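Putative DsbA oxidoreductase SCO1869 (Streptomyces coelicolor A3, PDB 3GL5) probably acts as an oxidoreductase of the DsbA type, exchanging thiols and disulfides through a thioredoxin-like domain. Local coordinates at residues S9-P14 against F101-L106; H40-L45 against D167-D172. All coordinates share one frame; numbering follows the deposited sequence.

Interaction 1: S9-P14 against F101-L106; sequences SDIACP and FDLHRL
With CG of Asp10 anti to its backbone N (chi1 -155°) and CG of His104 anti to its carbonyl carbon, carboxylate and imidazole meet tip to edge between the loop 9-14 and the helix 101-106. The two side chains cross at about a right angle, their planes 42° apart. His104 NE2 donates to Asp10 OD1 over 2.8 Å in a nearly straight bond of 161°; the acceptor lies close to the ring plane, whereas the ring nitrogen stands well above the carboxylate plane. At the same ring edge Ser9 O sits 3.4 Å from His104 CE1. Beside this polar pair, Leu103 CD2 is set against the branches of Ile11, 3.9 Å from Ile11 CG2, and Phe123 of helix 116-128 touches both residues. Thr100 OG1 also hydrogen-bonds Asp10 OD1, and the backbone N of Leu45 donates to Asp10 OD2, which fixes the rotation of the carboxylate. The loop carries the first cysteine of the CxxC motif: Cys13, disulfide-bonded to Cys16, is the N-cap residue of helix 14-28. The buried carboxylate is thus held at both oxygens, by side chains at OD1 and by the backbone at OD2, close to the CxxC disulfide.

Interaction 2: H40-L45 against D167-D172; sequences HRSFEL and DEVRAD
Asp172 faces Ser42 and Arg41 from the helix 167-172, its carboxylate turned 51° from the Arg41 guanidinium, and the two side chains cross at about a right angle. Arg41 NH1 reaches Asp172 OD1 at 2.9 Å in a salt bridge that is far from straight: the nitrogen stands above the carboxylate plane, and the oxygen is tilted from the guanidinium plane. Asp172 OD2 instead takes the backbone N of Ser42 at 2.9 Å, from the anti side, out of the carboxylate plane, but nearly straight at 169°. A water donates to this same oxygen and to His40 O, extending the grip along the strand.

Two residues earlier on the helix the orientation differs. Arg170 starts away from the strand segment, but its chain bends at chi2 and brings the guanidinium back edge-on to Glu44, with the two planes only 11° apart. Arg170 NH1 meets Glu44 OE1 at 2.9 Å in a salt bridge whose hydrogen bond is weak and bent, while a second water joins Glu44 OE2 to Arg170 NH2. Val169 CG1 fills in between, 4.1 Å from Ser42 CB.

Glu6 pairs with Arg41 and Glu173 with Arg170, while His108 NE2 hydrogen-bonds Ser42 OG. Buried Asp172, with both oxygens engaged by donors, is thus probably kept ionised, joining the outermost strand 36-42 to the helical part of the fold.

From the N terminus, strand 3-9 runs into the loop 9-14, and helix 14-28 leads on to strand 36-42, which pairs parallel to strand 3-9. The chain then passes through helices and two short strands to 101-106, where interaction 1 closes a loop of 86 intervening residues; interaction 2 closes a longer one, of 121, when helix 166-178 reaches 40-45. Because the segments alternate along the chain, the two closures cross. They also touch where the parallel strands meet, Ser9 N pairing with Arg41 O. Together they tie the central sheet and the CxxC loop of the thioredoxin-like fold to two helices of its helical part.

Interaction 1: S9-P14 against F101-L106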
ATOM      1  N   SER A   9      10.449  -4.149 -10.356  1.00 24.84           N
ATOM      2  CA  SER A   9      10.707  -4.580 -11.744  1.00 25.13           C
ATOM      3  C   SER A   9      10.680  -3.374 -12.675  1.00 25.25           C
ATOM      4  O   SER A   9      10.163  -2.296 -12.301  1.00 23.97           O
ATOM      5  CB  SER A   9       9.660  -5.586 -12.256  1.00 25.95           C
ATOM      6  OG  SER A   9       9.903  -6.910 -11.793  1.00 28.22           O
ATOM      7  N   ASP A  10      11.233  -3.571 -13.880  1.00 24.15           N
ATOM      8  CA  ASP A  10      11.152  -2.592 -14.958  1.00 25.41           C
ATOM      9  C   ASP A  10      10.376  -3.232 -16.085  1.00 25.91           C
ATOM     10  O   ASP A  10      10.394  -4.447 -16.222  1.00 26.18           O
ATOM     11  CB  ASP A  10      12.543  -2.254 -15.482  1.00 25.10           C
ATOM     12  CG  ASP A  10      12.612  -0.903 -16.121  1.00 25.90           C
ATOM     13  OD1 ASP A  10      11.564  -0.284 -16.432  1.00 28.22           O
ATOM     14  OD2 ASP A  10      13.747  -0.431 -16.344  1.00 30.88           O
ATOM     15  N   ILE A  11       9.688  -2.431 -16.887  1.00 26.43           N
ATOM     16  CA  ILE A  11       9.039  -2.952 -18.111  1.00 26.85           C
ATOM     17  C   ILE A  11      10.041  -3.499 -19.196  1.00 27.43           C
ATOM     18  O   ILE A  11       9.719  -4.447 -19.947  1.00 27.38           O
ATOM     19  CB  ILE A  11       8.104  -1.860 -18.727  1.00 26.71           C
ATOM     20  CG1 ILE A  11       7.043  -1.373 -17.694  1.00 28.46           C
ATOM     21  CG2 ILE A  11       7.417  -2.378 -19.981  1.00 25.63           C
ATOM     22  CD1 ILE A  11       6.086  -2.464 -17.151  1.00 25.83           C
ATOM     23  N   ALA A  12      11.220  -2.879 -19.306  1.00 26.97           N
ATOM     24  CA  ALA A  12      12.244  -3.302 -20.285  1.00 28.45           C
ATOM     25  C   ALA A  12      13.129  -4.406 -19.676  1.00 28.60           C
ATOM     26  O   ALA A  12      14.338  -4.316 -19.687  1.00 31.14           O
ATOM     27  CB  ALA A  12      13.135  -2.070 -20.723  1.00 27.55           C
ATOM     28  N   CYS A  13      12.532  -5.396 -19.058  1.00 28.33           N
ATOM     29  CA  CYS A  13      13.306  -6.417 -18.362  1.00 28.25           C
ATOM     30  C   CYS A  13      12.611  -7.767 -18.633  1.00 27.42           C
ATOM     31  O   CYS A  13      11.577  -8.053 -18.048  1.00 28.33           O
ATOM     32  CB  CYS A  13      13.317  -6.053 -16.888  1.00 27.95           C
ATOM     33  SG  CYS A  13      13.801  -7.278 -15.732  1.00 30.33           S
ATOM     34  N   PRO A  14      13.143  -8.561 -19.565  1.00 27.31           N
ATOM     35  CA  PRO A  14      12.482  -9.833 -19.934  1.00 26.50           C
ATOM     36  C   PRO A  14      12.293 -10.771 -18.748  1.00 26.51           C
ATOM     37  O   PRO A  14      11.264 -11.403 -18.673  1.00 26.97           O
ATOM     38  CB  PRO A  14      13.436 -10.463 -20.966  1.00 26.68           C
ATOM     39  CG  PRO A  14      14.319  -9.356 -21.458  1.00 26.02           C
ATOM     40  CD  PRO A  14      14.319  -8.246 -20.413  1.00 26.39           C
ATOM     41  N   PHE A 101      10.569   5.713 -17.790  1.00 26.46           N
ATOM     42  CA  PHE A 101      10.268   6.613 -16.725  1.00 28.17           C
ATOM     43  C   PHE A 101       8.778   6.947 -16.683  1.00 28.15           C
ATOM     44  O   PHE A 101       8.143   6.843 -15.635  1.00 27.83           O
ATOM     45  CB  PHE A 101      11.106   7.906 -16.811  1.00 26.82           C
ATOM     46  CG  PHE A 101      10.813   8.876 -15.687  1.00 29.04           C
ATOM     47  CD1 PHE A 101      11.012   8.503 -14.351  1.00 25.80           C
ATOM     48  CD2 PHE A 101      10.322  10.151 -15.950  1.00 27.60           C
ATOM     49  CE1 PHE A 101      10.731   9.395 -13.306  1.00 24.91           C
ATOM     50  CE2 PHE A 101      10.073  11.066 -14.876  1.00 27.33           C
ATOM     51  CZ  PHE A 101      10.265  10.665 -13.571  1.00 24.54           C
ATOM     52  N   ASP A 102       8.253   7.375 -17.826  1.00 29.02           N
ATOM     53  CA  ASP A 102       6.844   7.734 -17.983  1.00 30.00           C
ATOM     54  C   ASP A 102       5.892   6.546 -17.800  1.00 30.21           C
ATOM     55  O   ASP A 102       4.783   6.693 -17.228  1.00 29.52           O
ATOM     56  CB  ASP A 102       6.630   8.414 -19.338  1.00 30.89           C
ATOM     57  CG  ASP A 102       7.241   9.818 -19.364  1.00 34.26           C
ATOM     58  OD1 ASP A 102       7.337  10.412 -18.270  1.00 36.06           O
ATOM     59  OD2 ASP A 102       7.647  10.319 -20.438  1.00 39.09           O
ATOM     60  N   LEU A 103       6.327   5.372 -18.251  1.00 29.07           N
ATOM     61  CA  LEU A 103       5.549   4.177 -17.992  1.00 29.51           C
ATOM     62  C   LEU A 103       5.397   3.991 -16.486  1.00 28.59           C
ATOM     63  O   LEU A 103       4.321   3.712 -15.988  1.00 29.55           O
ATOM     64  CB  LEU A 103       6.237   2.960 -18.631  1.00 30.70           C
ATOM     65  CG  LEU A 103       6.002   2.699 -20.124  1.00 31.49           C
ATOM     66  CD1 LEU A 103       6.648   3.774 -20.981  1.00 33.92           C
ATOM     67  CD2 LEU A 103       6.585   1.365 -20.483  1.00 36.45           C
ATOM     68  N   HIS A 104       6.485   4.161 -15.749  1.00 27.75           N
ATOM     69  CA  HIS A 104       6.429   3.996 -14.321  1.00 26.95           C
ATOM     70  C   HIS A 104       5.542   5.029 -13.627  1.00 26.24           C
ATOM     71  O   HIS A 104       4.843   4.681 -12.674  1.00 26.84           O
ATOM     72  CB  HIS A 104       7.835   3.939 -13.709  1.00 26.95           C
ATOM     73  CG  HIS A 104       8.538   2.637 -13.969  1.00 28.24           C
ATOM     74  ND1 HIS A 104       8.178   1.464 -13.339  1.00 26.35           N
ATOM     75  CD2 HIS A 104       9.560   2.318 -14.810  1.00 27.15           C
ATOM     76  CE1 HIS A 104       8.964   0.480 -13.752  1.00 30.09           C
ATOM     77  NE2 HIS A 104       9.819   0.973 -14.632  1.00 29.25           N
ATOM     78  N   ARG A 105       5.580   6.272 -14.090  1.00 25.36           N
ATOM     79  CA  ARG A 105       4.688   7.319 -13.556  1.00 25.68           C
ATOM     80  C   ARG A 105       3.227   6.931 -13.756  1.00 25.14           C
ATOM     81  O   ARG A 105       2.408   7.037 -12.817  1.00 23.13           O
ATOM     82  CB  ARG A 105       4.985   8.685 -14.185  1.00 25.80           C
ATOM     83  CG  ARG A 105       6.408   9.170 -13.850  1.00 25.26           C
ATOM     84  CD  ARG A 105       6.607  10.647 -14.123  1.00 27.82           C
ATOM     85  NE  ARG A 105       6.392  11.002 -15.541  1.00 28.51           N
ATOM     86  CZ  ARG A 105       5.338  11.683 -16.010  1.00 26.56           C
ATOM     87  NH1 ARG A 105       4.349  12.091 -15.210  1.00 27.23           N
ATOM     88  NH2 ARG A 105       5.272  11.969 -17.289  1.00 24.00           N
ATOM     89  N   LEU A 106       2.927   6.405 -14.945  1.00 24.73           N
ATOM     90  CA  LEU A 106       1.582   5.904 -15.246  1.00 25.47           C
ATOM     91  C   LEU A 106       1.217   4.671 -14.450  1.00 26.13           C
ATOM     92  O   LEU A 106       0.040   4.494 -14.130  1.00 27.22           O
ATOM     93  CB  LEU A 106       1.388   5.630 -16.737  1.00 26.12           C
ATOM     94  CG  LEU A 106       1.241   6.837 -17.662  1.00 25.14           C
ATOM     95  CD1 LEU A 106       1.121   6.253 -19.075  1.00 27.20           C
ATOM     96  CD2 LEU A 106       0.024   7.739 -17.333  1.00 25.49           C
TER

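Interaction 2: H40-L45 against D167-D172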
ATOM      1  N   HIS A  40       3.448  -4.007  -6.226  1.00 29.25           N
ATOM      2  CA  HIS A  40       4.423  -3.755  -7.289  1.00 29.59           C
ATOM      3  C   HIS A  40       5.080  -2.406  -7.102  1.00 29.13           C
ATOM      4  O   HIS A  40       4.431  -1.454  -6.630  1.00 28.41           O
ATOM      5  CB  HIS A  40       3.797  -3.876  -8.683  1.00 29.86           C
ATOM      6  CG  HIS A  40       3.330  -5.250  -8.985  1.00 32.51           C
ATOM      7  ND1 HIS A  40       4.199  -6.313  -9.091  1.00 32.82           N
ATOM      8  CD2 HIS A  40       2.077  -5.765  -9.123  1.00 37.04           C
ATOM      9  CE1 HIS A  40       3.506  -7.420  -9.323  1.00 35.17           C
ATOM     10  NE2 HIS A  40       2.218  -7.114  -9.351  1.00 37.25           N
ATOM     11  N   ARG A  41       6.360  -2.350  -7.477  1.00 28.36           N
ATOM     12  CA  ARG A  41       7.282  -1.265  -7.145  1.00 28.72           C
ATOM     13  C   ARG A  41       8.112  -0.931  -8.377  1.00 28.59           C
ATOM     14  O   ARG A  41       8.481  -1.830  -9.123  1.00 27.53           O
ATOM     15  CB  ARG A  41       8.258  -1.751  -6.091  1.00 29.41           C
ATOM     16  CG  ARG A  41       7.629  -2.037  -4.777  1.00 31.65           C
ATOM     17  CD  ARG A  41       7.571  -0.748  -4.091  1.00 34.78           C
ATOM     18  NE  ARG A  41       7.295  -0.947  -2.710  1.00 38.95           N
ATOM     19  CZ  ARG A  41       7.542  -0.038  -1.782  1.00 44.05           C
ATOM     20  NH1 ARG A  41       8.112   1.143  -2.098  1.00 44.86           N
ATOM     21  NH2 ARG A  41       7.236  -0.327  -0.532  1.00 45.33           N
ATOM     22  N   SER A  42       8.374   0.354  -8.592  1.00 27.45           N
ATOM     23  CA  SER A  42       9.094   0.813  -9.772  1.00 27.97           C
ATOM     24  C   SER A  42      10.587   0.557  -9.663  1.00 27.10           C
ATOM     25  O   SER A  42      11.180   0.789  -8.620  1.00 27.13           O
ATOM     26  CB  SER A  42       8.944   2.317  -9.920  1.00 28.13           C
ATOM     27  OG  SER A  42       7.590   2.681 -10.062  1.00 33.53           O
ATOM     28  N   PHE A  43      11.201   0.176 -10.769  1.00 25.87           N
ATOM     29  CA  PHE A  43      12.644   0.161 -10.869  1.00 24.85           C
ATOM     30  C   PHE A  43      13.009   0.475 -12.294  1.00 24.81           C
ATOM     31  O   PHE A  43      12.389  -0.054 -13.205  1.00 25.13           O
ATOM     32  CB  PHE A  43      13.162  -1.237 -10.485  1.00 25.79           C
ATOM     33  CG  PHE A  43      14.683  -1.327 -10.328  1.00 24.52           C
ATOM     34  CD1 PHE A  43      15.264  -1.277  -9.066  1.00 26.26           C
ATOM     35  CD2 PHE A  43      15.517  -1.526 -11.447  1.00 24.03           C
ATOM     36  CE1 PHE A  43      16.676  -1.384  -8.894  1.00 26.29           C
ATOM     37  CE2 PHE A  43      16.924  -1.647 -11.306  1.00 26.77           C
ATOM     38  CZ  PHE A  43      17.507  -1.561 -10.024  1.00 27.12           C
ATOM     39  N   GLU A  44      14.009   1.330 -12.516  1.00 24.72           N
ATOM     40  CA  GLU A  44      14.452   1.575 -13.883  1.00 25.52           C
ATOM     41  C   GLU A  44      15.862   1.003 -14.040  1.00 26.46           C
ATOM     42  O   GLU A  44      16.790   1.438 -13.365  1.00 26.66           O
ATOM     43  CB  GLU A  44      14.485   3.077 -14.214  1.00 24.86           C
ATOM     44  CG  GLU A  44      13.150   3.721 -14.581  1.00 23.63           C
ATOM     45  CD  GLU A  44      13.258   5.232 -14.584  1.00 24.58           C
ATOM     46  OE1 GLU A  44      13.335   5.853 -13.490  1.00 24.80           O
ATOM     47  OE2 GLU A  44      13.345   5.811 -15.679  1.00 22.98           O
ATOM     48  N   LEU A  45      16.032   0.090 -14.985  1.00 27.27           N
ATOM     49  CA  LEU A  45      17.364  -0.396 -15.327  1.00 27.94           C
ATOM     50  C   LEU A  45      18.228   0.727 -15.929  1.00 28.58           C
ATOM     51  O   LEU A  45      19.433   0.748 -15.715  1.00 27.15           O
ATOM     52  CB  LEU A  45      17.259  -1.576 -16.288  1.00 28.17           C
ATOM     53  CG  LEU A  45      16.847  -2.884 -15.610  1.00 27.97           C
ATOM     54  CD1 LEU A  45      16.284  -3.825 -16.663  1.00 30.90           C
ATOM     55  CD2 LEU A  45      18.037  -3.526 -14.844  1.00 25.67           C
ATOM     56  N   ASP A 167       7.814  11.709  -7.841  1.00 30.30           N
ATOM     57  CA  ASP A 167       8.313  11.512  -6.477  1.00 30.86           C
ATOM     58  C   ASP A 167       8.132  10.056  -6.066  1.00 30.27           C
ATOM     59  O   ASP A 167       9.026   9.438  -5.444  1.00 29.77           O
ATOM     60  CB  ASP A 167       7.547  12.403  -5.507  1.00 31.26           C
ATOM     61  CG  ASP A 167       8.018  13.872  -5.518  1.00 34.04           C
ATOM     62  OD1 ASP A 167       9.039  14.236  -6.168  1.00 34.24           O
ATOM     63  OD2 ASP A 167       7.356  14.676  -4.815  1.00 35.97           O
ATOM     64  N   GLU A 168       6.976   9.530  -6.447  1.00 29.04           N
ATOM     65  CA  GLU A 168       6.585   8.178  -6.141  1.00 29.73           C
ATOM     66  C   GLU A 168       7.491   7.169  -6.860  1.00 28.89           C
ATOM     67  O   GLU A 168       7.910   6.180  -6.279  1.00 29.40           O
ATOM     68  CB  GLU A 168       5.122   7.950  -6.556  1.00 30.34           C
ATOM     69  CG  GLU A 168       4.098   8.599  -5.625  1.00 32.65           C
ATOM     70  CD  GLU A 168       3.952  10.096  -5.856  1.00 36.91           C
ATOM     71  OE1 GLU A 168       4.579  10.680  -6.774  1.00 38.31           O
ATOM     72  OE2 GLU A 168       3.179  10.697  -5.109  1.00 40.45           O
ATOM     73  N   VAL A 169       7.791   7.417  -8.126  1.00 28.32           N
ATOM     74  CA  VAL A 169       8.744   6.565  -8.828  1.00 26.90           C
ATOM     75  C   VAL A 169      10.104   6.568  -8.129  1.00 27.09           C
ATOM     76  O   VAL A 169      10.660   5.501  -7.840  1.00 28.74           O
ATOM     77  CB  VAL A 169       8.872   6.970 -10.301  1.00 27.47           C
ATOM     78  CG1 VAL A 169       9.985   6.131 -11.002  1.00 23.12           C
ATOM     79  CG2 VAL A 169       7.510   6.769 -10.969  1.00 26.16           C
ATOM     80  N   ARG A 170      10.650   7.760  -7.869  1.00 26.05           N
ATOM     81  CA  ARG A 170      11.953   7.853  -7.248  1.00 25.38           C
ATOM     82  C   ARG A 170      11.938   7.192  -5.869  1.00 25.02           C
ATOM     83  O   ARG A 170      12.906   6.580  -5.504  1.00 26.75           O
ATOM     84  CB  ARG A 170      12.441   9.337  -7.135  1.00 25.02           C
ATOM     85  CG  ARG A 170      12.587  10.059  -8.435  1.00 23.48           C
ATOM     86  CD  ARG A 170      13.544   9.340  -9.382  1.00 22.72           C
ATOM     87  NE  ARG A 170      13.643  10.064 -10.657  1.00 24.58           N
ATOM     88  CZ  ARG A 170      13.804   9.491 -11.836  1.00 25.07           C
ATOM     89  NH1 ARG A 170      13.918   8.173 -11.915  1.00 26.97           N
ATOM     90  NH2 ARG A 170      13.860  10.231 -12.939  1.00 25.29           N
ATOM     91  N   ALA A 171      10.860   7.330  -5.091  1.00 24.89           N
ATOM     92  CA  ALA A 171      10.821   6.757  -3.750  1.00 23.79           C
ATOM     93  C   ALA A 171      10.889   5.220  -3.811  1.00 24.43           C
ATOM     94  O   ALA A 171      11.569   4.609  -3.021  1.00 25.22           O
ATOM     95  CB  ALA A 171       9.572   7.234  -3.003  1.00 24.04           C
ATOM     96  N   ASP A 172      10.237   4.595  -4.791  1.00 25.05           N
ATOM     97  CA  ASP A 172      10.341   3.149  -4.981  1.00 23.87           C
ATOM     98  C   ASP A 172      11.792   2.806  -5.329  1.00 24.36           C
ATOM     99  O   ASP A 172      12.375   1.842  -4.817  1.00 24.42           O
ATOM    100  CB  ASP A 172       9.444   2.728  -6.144  1.00 24.18           C
ATOM    101  CG  ASP A 172       7.996   2.441  -5.726  1.00 23.98           C
ATOM    102  OD1 ASP A 172       7.629   2.571  -4.545  1.00 23.26           O
ATOM    103  OD2 ASP A 172       7.219   2.060  -6.604  1.00 25.25           O
TER
HETATM  104  O   HOH W   1       5.068   0.898  -5.575  1.00 29.66           O
HETATM  105  O   HOH W   2      14.242   8.386 -15.151  1.00 25.59           O